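Local coordinates for protein tyrocidine synthase 2 (PDB 6TA8) that belongs to the nonribosomal peptide synthetases, large modular enzymes, and is represented here by a condensation domain, at residues S26-A36 / K196-A205. Residues are numbered along the deposited sequence; the frame is centred on the assembly and turned at random.
Sequences SEQGVVEGEIA and KKTDSFKDWA
Ile35 lies across the first turn of the helix that starts at Phe201, overlapping Lys202 and Ala205. Ile35 CG2 packs 3.7 Å from Ala205 CB. The other branch ends in Ile35 CD1, 3.7 Å from Lys202 CB. Lys202 leaves the helix with CG anti to its backbone N (chi1 179°) and stays extended to its tip. That straight chain carries Lys202 CD over Val31 CG1 and Lys202 NZ to Glu32 O, a 3.2 Å hydrogen bond nearly in line with the carbonyl. The second methyl of Val31, CG2, rests on Ser200 CB. Ser200 is the N-cap of the helix, and its OG accepts from Asp203 N.

Before the helix, Gln28 and Lys197 run alongside each other, pointing opposite ways. The amide of Gln28 pairs with both backbone polar atoms of Lys197. Gln28 OE1 takes Lys197 N at 2.6 Å, in the carbonyl plane and on a lone pair. Gln28 NE2 gives a straighter bond to Lys197 O, 3.1 Å long. It also bonds Ser26 O. Three bonds thus hold this amide in place. The extended Lys197 chain lets Lys197 NZ hydrogen-bond Gly29 O at 2.6 Å, from above the carbonyl plane; the same NZ forms a salt bridge with Asp84.

The contact joins the N-terminal segment to the start of helix 201-212. Strand 33-35 crosses the helix start at 46° and is an outer strand of a small antiparallel sheet, paired with strand 98-101. From the helix, Phe201 meets Phe323 edge-to-face, just before strand 325-332 of the six-stranded sheet.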
ATOM      1  N   SER A  26      12.662  -2.653  22.943  1.00 53.81           N
ATOM      2  CA  SER A  26      13.109  -2.112  21.663  1.00 64.42           C
ATOM      3  C   SER A  26      14.418  -1.343  21.820  1.00 65.64           C
ATOM      4  O   SER A  26      14.480  -0.344  22.535  1.00 67.57           O
ATOM      5  CB  SER A  26      12.035  -1.204  21.059  1.00 57.01           C
ATOM      6  OG  SER A  26      10.825  -1.913  20.849  1.00 54.02           O
ATOM      7  N   GLU A  27      15.461  -1.816  21.143  1.00 64.50           N
ATOM      8  CA  GLU A  27      16.761  -1.168  21.229  1.00 73.54           C
ATOM      9  C   GLU A  27      16.762   0.145  20.451  1.00 70.52           C
ATOM     10  O   GLU A  27      16.021   0.322  19.481  1.00 60.80           O
ATOM     11  CB  GLU A  27      17.855  -2.095  20.701  1.00 77.11           C
ATOM     12  CG  GLU A  27      17.939  -3.430  21.427  1.00 82.64           C
ATOM     13  CD  GLU A  27      19.081  -4.295  20.932  1.00 87.22           C
ATOM     14  OE1 GLU A  27      19.730  -4.962  21.767  1.00 93.56           O
ATOM     15  OE2 GLU A  27      19.331  -4.310  19.708  1.00 75.57           O
ATOM     16  N   GLN A  28      17.611   1.072  20.893  1.00 68.80           N
ATOM     17  CA  GLN A  28      17.698   2.402  20.302  1.00 65.49           C
ATOM     18  C   GLN A  28      18.980   2.610  19.507  1.00 58.03           C
ATOM     19  O   GLN A  28      19.233   3.724  19.036  1.00 62.37           O
ATOM     20  CB  GLN A  28      17.580   3.467  21.394  1.00 66.61           C
ATOM     21  CG  GLN A  28      16.398   3.260  22.325  1.00 62.52           C
ATOM     22  CD  GLN A  28      15.079   3.213  21.580  1.00 61.76           C
ATOM     23  OE1 GLN A  28      14.782   4.089  20.768  1.00 63.82           O
ATOM     24  NE2 GLN A  28      14.281   2.188  21.852  1.00 53.68           N
ATOM     25  N   GLY A  29      19.792   1.570  19.344  1.00 57.42           N
ATOM     26  CA  GLY A  29      21.025   1.672  18.592  1.00 57.41           C
ATOM     27  C   GLY A  29      20.794   1.581  17.097  1.00 59.82           C
ATOM     28  O   GLY A  29      19.680   1.751  16.595  1.00 55.79           O
ATOM     29  N   VAL A  30      21.878   1.307  16.379  1.00 61.55           N
ATOM     30  CA  VAL A  30      21.851   1.160  14.929  1.00 56.32           C
ATOM     31  C   VAL A  30      21.843  -0.327  14.605  1.00 54.47           C
ATOM     32  O   VAL A  30      22.760  -1.062  14.992  1.00 58.99           O
ATOM     33  CB  VAL A  30      23.046   1.870  14.272  1.00 59.46           C
ATOM     34  CG1 VAL A  30      23.258   1.362  12.854  1.00 56.49           C
ATOM     35  CG2 VAL A  30      22.826   3.374  14.277  1.00 53.84           C
ATOM     36  N   VAL A  31      20.808  -0.773  13.900  1.00 50.87           N
ATOM     37  CA  VAL A  31      20.621  -2.186  13.593  1.00 52.05           C
ATOM     38  C   VAL A  31      21.360  -2.518  12.305  1.00 52.99           C
ATOM     39  O   VAL A  31      21.273  -1.779  11.317  1.00 58.41           O
ATOM     40  CB  VAL A  31      19.126  -2.527  13.477  1.00 49.09           C
ATOM     41  CG1 VAL A  31      18.917  -4.029  13.576  1.00 54.56           C
ATOM     42  CG2 VAL A  31      18.332  -1.802  14.554  1.00 48.25           C
ATOM     43  N   GLU A  32      22.093  -3.631  12.316  1.00 50.97           N
ATOM     44  CA  GLU A  32      22.840  -4.087  11.154  1.00 51.91           C
ATOM     45  C   GLU A  32      22.690  -5.595  11.017  1.00 52.14           C
ATOM     46  O   GLU A  32      22.274  -6.285  11.951  1.00 59.47           O
ATOM     47  CB  GLU A  32      24.329  -3.715  11.249  1.00 59.46           C
ATOM     48  CG  GLU A  32      24.602  -2.251  11.562  1.00 59.03           C
ATOM     49  CD  GLU A  32      26.076  -1.962  11.772  1.00 66.93           C
ATOM     50  OE1 GLU A  32      26.880  -2.278  10.870  1.00 66.24           O
ATOM     51  OE2 GLU A  32      26.429  -1.420  12.841  1.00 65.16           O
ATOM     52  N   GLY A  33      23.030  -6.100   9.838  1.00 39.54           N
ATOM     53  CA  GLY A  33      23.077  -7.527   9.583  1.00 40.55           C
ATOM     54  C   GLY A  33      21.973  -7.978   8.640  1.00 41.18           C
ATOM     55  O   GLY A  33      21.148  -7.195   8.168  1.00 37.70           O
ATOM     56  N   GLU A  34      21.981  -9.284   8.378  1.00 43.79           N
ATOM     57  CA  GLU A  34      21.010  -9.881   7.472  1.00 47.96           C
ATOM     58  C   GLU A  34      19.638  -9.972   8.132  1.00 47.14           C
ATOM     59  O   GLU A  34      19.523 -10.231   9.333  1.00 51.19           O
ATOM     60  CB  GLU A  34      21.477 -11.273   7.040  1.00 47.14           C
ATOM     61  CG  GLU A  34      20.368 -12.177   6.518  1.00 45.29           C
ATOM     62  CD  GLU A  34      20.851 -13.177   5.490  1.00 65.33           C
ATOM     63  OE1 GLU A  34      22.080 -13.365   5.373  1.00 74.62           O
ATOM     64  OE2 GLU A  34      20.000 -13.775   4.799  1.00 65.19           O
ATOM     65  N   ILE A  35      18.595  -9.747   7.335  1.00 46.40           N
ATOM     66  CA  ILE A  35      17.211  -9.917   7.761  1.00 40.83           C
ATOM     67  C   ILE A  35      16.556 -10.950   6.854  1.00 51.90           C
ATOM     68  O   ILE A  35      16.913 -11.089   5.681  1.00 52.53           O
ATOM     69  CB  ILE A  35      16.433  -8.583   7.728  1.00 41.79           C
ATOM     70  CG1 ILE A  35      17.271  -7.462   8.343  1.00 35.18           C
ATOM     71  CG2 ILE A  35      15.102  -8.713   8.450  1.00 42.85           C
ATOM     72  CD1 ILE A  35      16.569  -6.123   8.374  1.00 36.91           C
ATOM     73  N   ALA A  36      15.599 -11.687   7.411  1.00 40.80           N
ATOM     74  CA  ALA A  36      14.846 -12.658   6.632  1.00 36.11           C
ATOM     75  C   ALA A  36      13.759 -11.963   5.821  1.00 43.15           C
ATOM     76  O   ALA A  36      13.236 -10.915   6.209  1.00 44.62           O
ATOM     77  CB  ALA A  36      14.224 -13.715   7.544  1.00 49.54           C
ATOM     78  N   LYS A 196      11.385   7.868  20.308  1.00 58.31           N
ATOM     79  CA  LYS A 196      12.092   6.624  20.575  1.00 53.97           C
ATOM     80  C   LYS A 196      11.769   5.577  19.515  1.00 51.35           C
ATOM     81  O   LYS A 196      10.659   5.521  18.978  1.00 53.71           O
ATOM     82  CB  LYS A 196      11.726   6.094  21.962  1.00 48.61           C
ATOM     83  CG  LYS A 196      12.210   6.963  23.111  1.00 58.96           C
ATOM     84  CD  LYS A 196      13.717   6.862  23.288  1.00 59.10           C
ATOM     85  CE  LYS A 196      14.192   7.698  24.465  1.00 54.86           C
ATOM     86  NZ  LYS A 196      13.936   9.149  24.252  1.00 55.08           N
ATOM     87  N   LYS A 197      12.759   4.741  19.213  1.00 45.55           N
ATOM     88  CA  LYS A 197      12.574   3.689  18.227  1.00 49.47           C
ATOM     89  C   LYS A 197      11.678   2.588  18.778  1.00 51.64           C
ATOM     90  O   LYS A 197      11.803   2.180  19.936  1.00 48.07           O
ATOM     91  CB  LYS A 197      13.919   3.088  17.816  1.00 48.83           C
ATOM     92  CG  LYS A 197      14.879   4.050  17.140  1.00 47.29           C
ATOM     93  CD  LYS A 197      16.057   3.289  16.553  1.00 36.80           C
ATOM     94  CE  LYS A 197      17.132   4.226  16.037  1.00 54.79           C
ATOM     95  NZ  LYS A 197      18.198   3.475  15.315  1.00 49.19           N
ATOM     96  N   THR A 198      10.769   2.106  17.939  1.00 47.34           N
ATOM     97  CA  THR A 198       9.992   0.919  18.254  1.00 47.38           C
ATOM     98  C   THR A 198      10.791  -0.309  17.815  1.00 47.85           C
ATOM     99  O   THR A 198      12.007  -0.231  17.613  1.00 51.11           O
ATOM    100  CB  THR A 198       8.610   1.007  17.599  1.00 51.54           C
ATOM    101  OG1 THR A 198       8.746   1.470  16.250  1.00 39.85           O
ATOM    102  CG2 THR A 198       7.717   1.965  18.374  1.00 48.63           C
ATOM    103  N   ASP A 199      10.130  -1.452  17.659  1.00 49.99           N
ATOM    104  CA  ASP A 199      10.834  -2.668  17.272  1.00 42.95           C
ATOM    105  C   ASP A 199      11.355  -2.545  15.846  1.00 46.85           C
ATOM    106  O   ASP A 199      10.630  -2.116  14.943  1.00 45.60           O
ATOM    107  CB  ASP A 199       9.916  -3.880  17.405  1.00 45.16           C
ATOM    108  CG  ASP A 199       9.663  -4.262  18.852  1.00 49.39           C
ATOM    109  OD1 ASP A 199      10.568  -4.054  19.688  1.00 53.99           O
ATOM    110  OD2 ASP A 199       8.563  -4.771  19.153  1.00 52.23           O
ATOM    111  N   SER A 200      12.616  -2.915  15.649  1.00 44.81           N
ATOM    112  CA  SER A 200      13.227  -2.837  14.333  1.00 42.41           C
ATOM    113  C   SER A 200      12.579  -3.835  13.378  1.00 48.77           C
ATOM    114  O   SER A 200      11.958  -4.820  13.788  1.00 47.70           O
ATOM    115  CB  SER A 200      14.729  -3.104  14.423  1.00 46.77           C
ATOM    116  OG  SER A 200      14.986  -4.460  14.745  1.00 45.18           O
ATOM    117  N   PHE A 201      12.728  -3.561  12.079  1.00 40.99           N
ATOM    118  CA  PHE A 201      12.240  -4.489  11.067  1.00 38.39           C
ATOM    119  C   PHE A 201      12.995  -5.811  11.099  1.00 38.45           C
ATOM    120  O   PHE A 201      12.451  -6.832  10.663  1.00 40.58           O
ATOM    121  CB  PHE A 201      12.344  -3.859   9.677  1.00 38.28           C
ATOM    122  CG  PHE A 201      11.651  -4.647   8.603  1.00 35.09           C
ATOM    123  CD1 PHE A 201      10.279  -4.555   8.434  1.00 33.87           C
ATOM    124  CD2 PHE A 201      12.370  -5.482   7.764  1.00 31.55           C
ATOM    125  CE1 PHE A 201       9.638  -5.281   7.448  1.00 30.09           C
ATOM    126  CE2 PHE A 201      11.735  -6.210   6.777  1.00 33.12           C
ATOM    127  CZ  PHE A 201      10.367  -6.108   6.619  1.00 35.63           C
ATOM    128  N   LYS A 202      14.232  -5.812  11.600  1.00 38.66           N
ATOM    129  CA  LYS A 202      14.959  -7.064  11.774  1.00 45.81           C
ATOM    130  C   LYS A 202      14.345  -7.903  12.889  1.00 38.62           C
ATOM    131  O   LYS A 202      14.264  -9.132  12.776  1.00 35.99           O
ATOM    132  CB  LYS A 202      16.433  -6.777  12.063  1.00 47.16           C
ATOM    133  CG  LYS A 202      17.279  -8.019  12.289  1.00 49.13           C
ATOM    134  CD  LYS A 202      18.667  -7.656  12.793  1.00 50.66           C
ATOM    135  CE  LYS A 202      19.496  -8.898  13.077  1.00 53.42           C
ATOM    136  NZ  LYS A 202      20.804  -8.560  13.705  1.00 52.30           N
ATOM    137  N   ASP A 203      13.901  -7.258  13.971  1.00 42.58           N
ATOM    138  CA  ASP A 203      13.260  -7.987  15.059  1.00 46.28           C
ATOM    139  C   ASP A 203      11.881  -8.496  14.661  1.00 46.60           C
ATOM    140  O   ASP A 203      11.471  -9.577  15.098  1.00 47.84           O
ATOM    141  CB  ASP A 203      13.153  -7.099  16.299  1.00 40.42           C
ATOM    142  CG  ASP A 203      14.501  -6.808  16.928  1.00 50.46           C
ATOM    143  OD1 ASP A 203      15.421  -7.643  16.782  1.00 50.55           O
ATOM    144  OD2 ASP A 203      14.640  -5.746  17.571  1.00 54.15           O
ATOM    145  N   TRP A 204      11.154  -7.735  13.841  1.00 43.89           N
ATOM    146  CA  TRP A 204       9.834  -8.171  13.397  1.00 40.95           C
ATOM    147  C   TRP A 204       9.931  -9.415  12.523  1.00 43.23           C
ATOM    148  O   TRP A 204       9.195 -10.387  12.725  1.00 48.38           O
ATOM    149  CB  TRP A 204       9.132  -7.035  12.649  1.00 43.94           C
ATOM    150  CG  TRP A 204       7.873  -7.454  11.952  1.00 41.12           C
ATOM    151  CD1 TRP A 204       7.756  -7.905  10.668  1.00 46.72           C
ATOM    152  CD2 TRP A 204       6.549  -7.456  12.499  1.00 41.31           C
ATOM    153  NE1 TRP A 204       6.443  -8.190  10.384  1.00 43.53           N
ATOM    154  CE2 TRP A 204       5.681  -7.923  11.492  1.00 40.90           C
ATOM    155  CE3 TRP A 204       6.014  -7.111  13.744  1.00 48.76           C
ATOM    156  CZ2 TRP A 204       4.309  -8.054  11.691  1.00 44.06           C
ATOM    157  CZ3 TRP A 204       4.652  -7.241  13.939  1.00 46.29           C
ATOM    158  CH2 TRP A 204       3.815  -7.708  12.918  1.00 45.09           C
ATOM    159  N   ALA A 205      10.839  -9.404  11.542  1.00 44.51           N
ATOM    160  CA  ALA A 205      10.999 -10.563  10.670  1.00 39.36           C
ATOM    161  C   ALA A 205      11.543 -11.767  11.428  1.00 38.02           C
ATOM    162  O   ALA A 205      11.223 -12.910  11.083  1.00 35.20           O
ATOM    163  CB  ALA A 205      11.913 -10.218   9.495  1.00 44.28           C
TER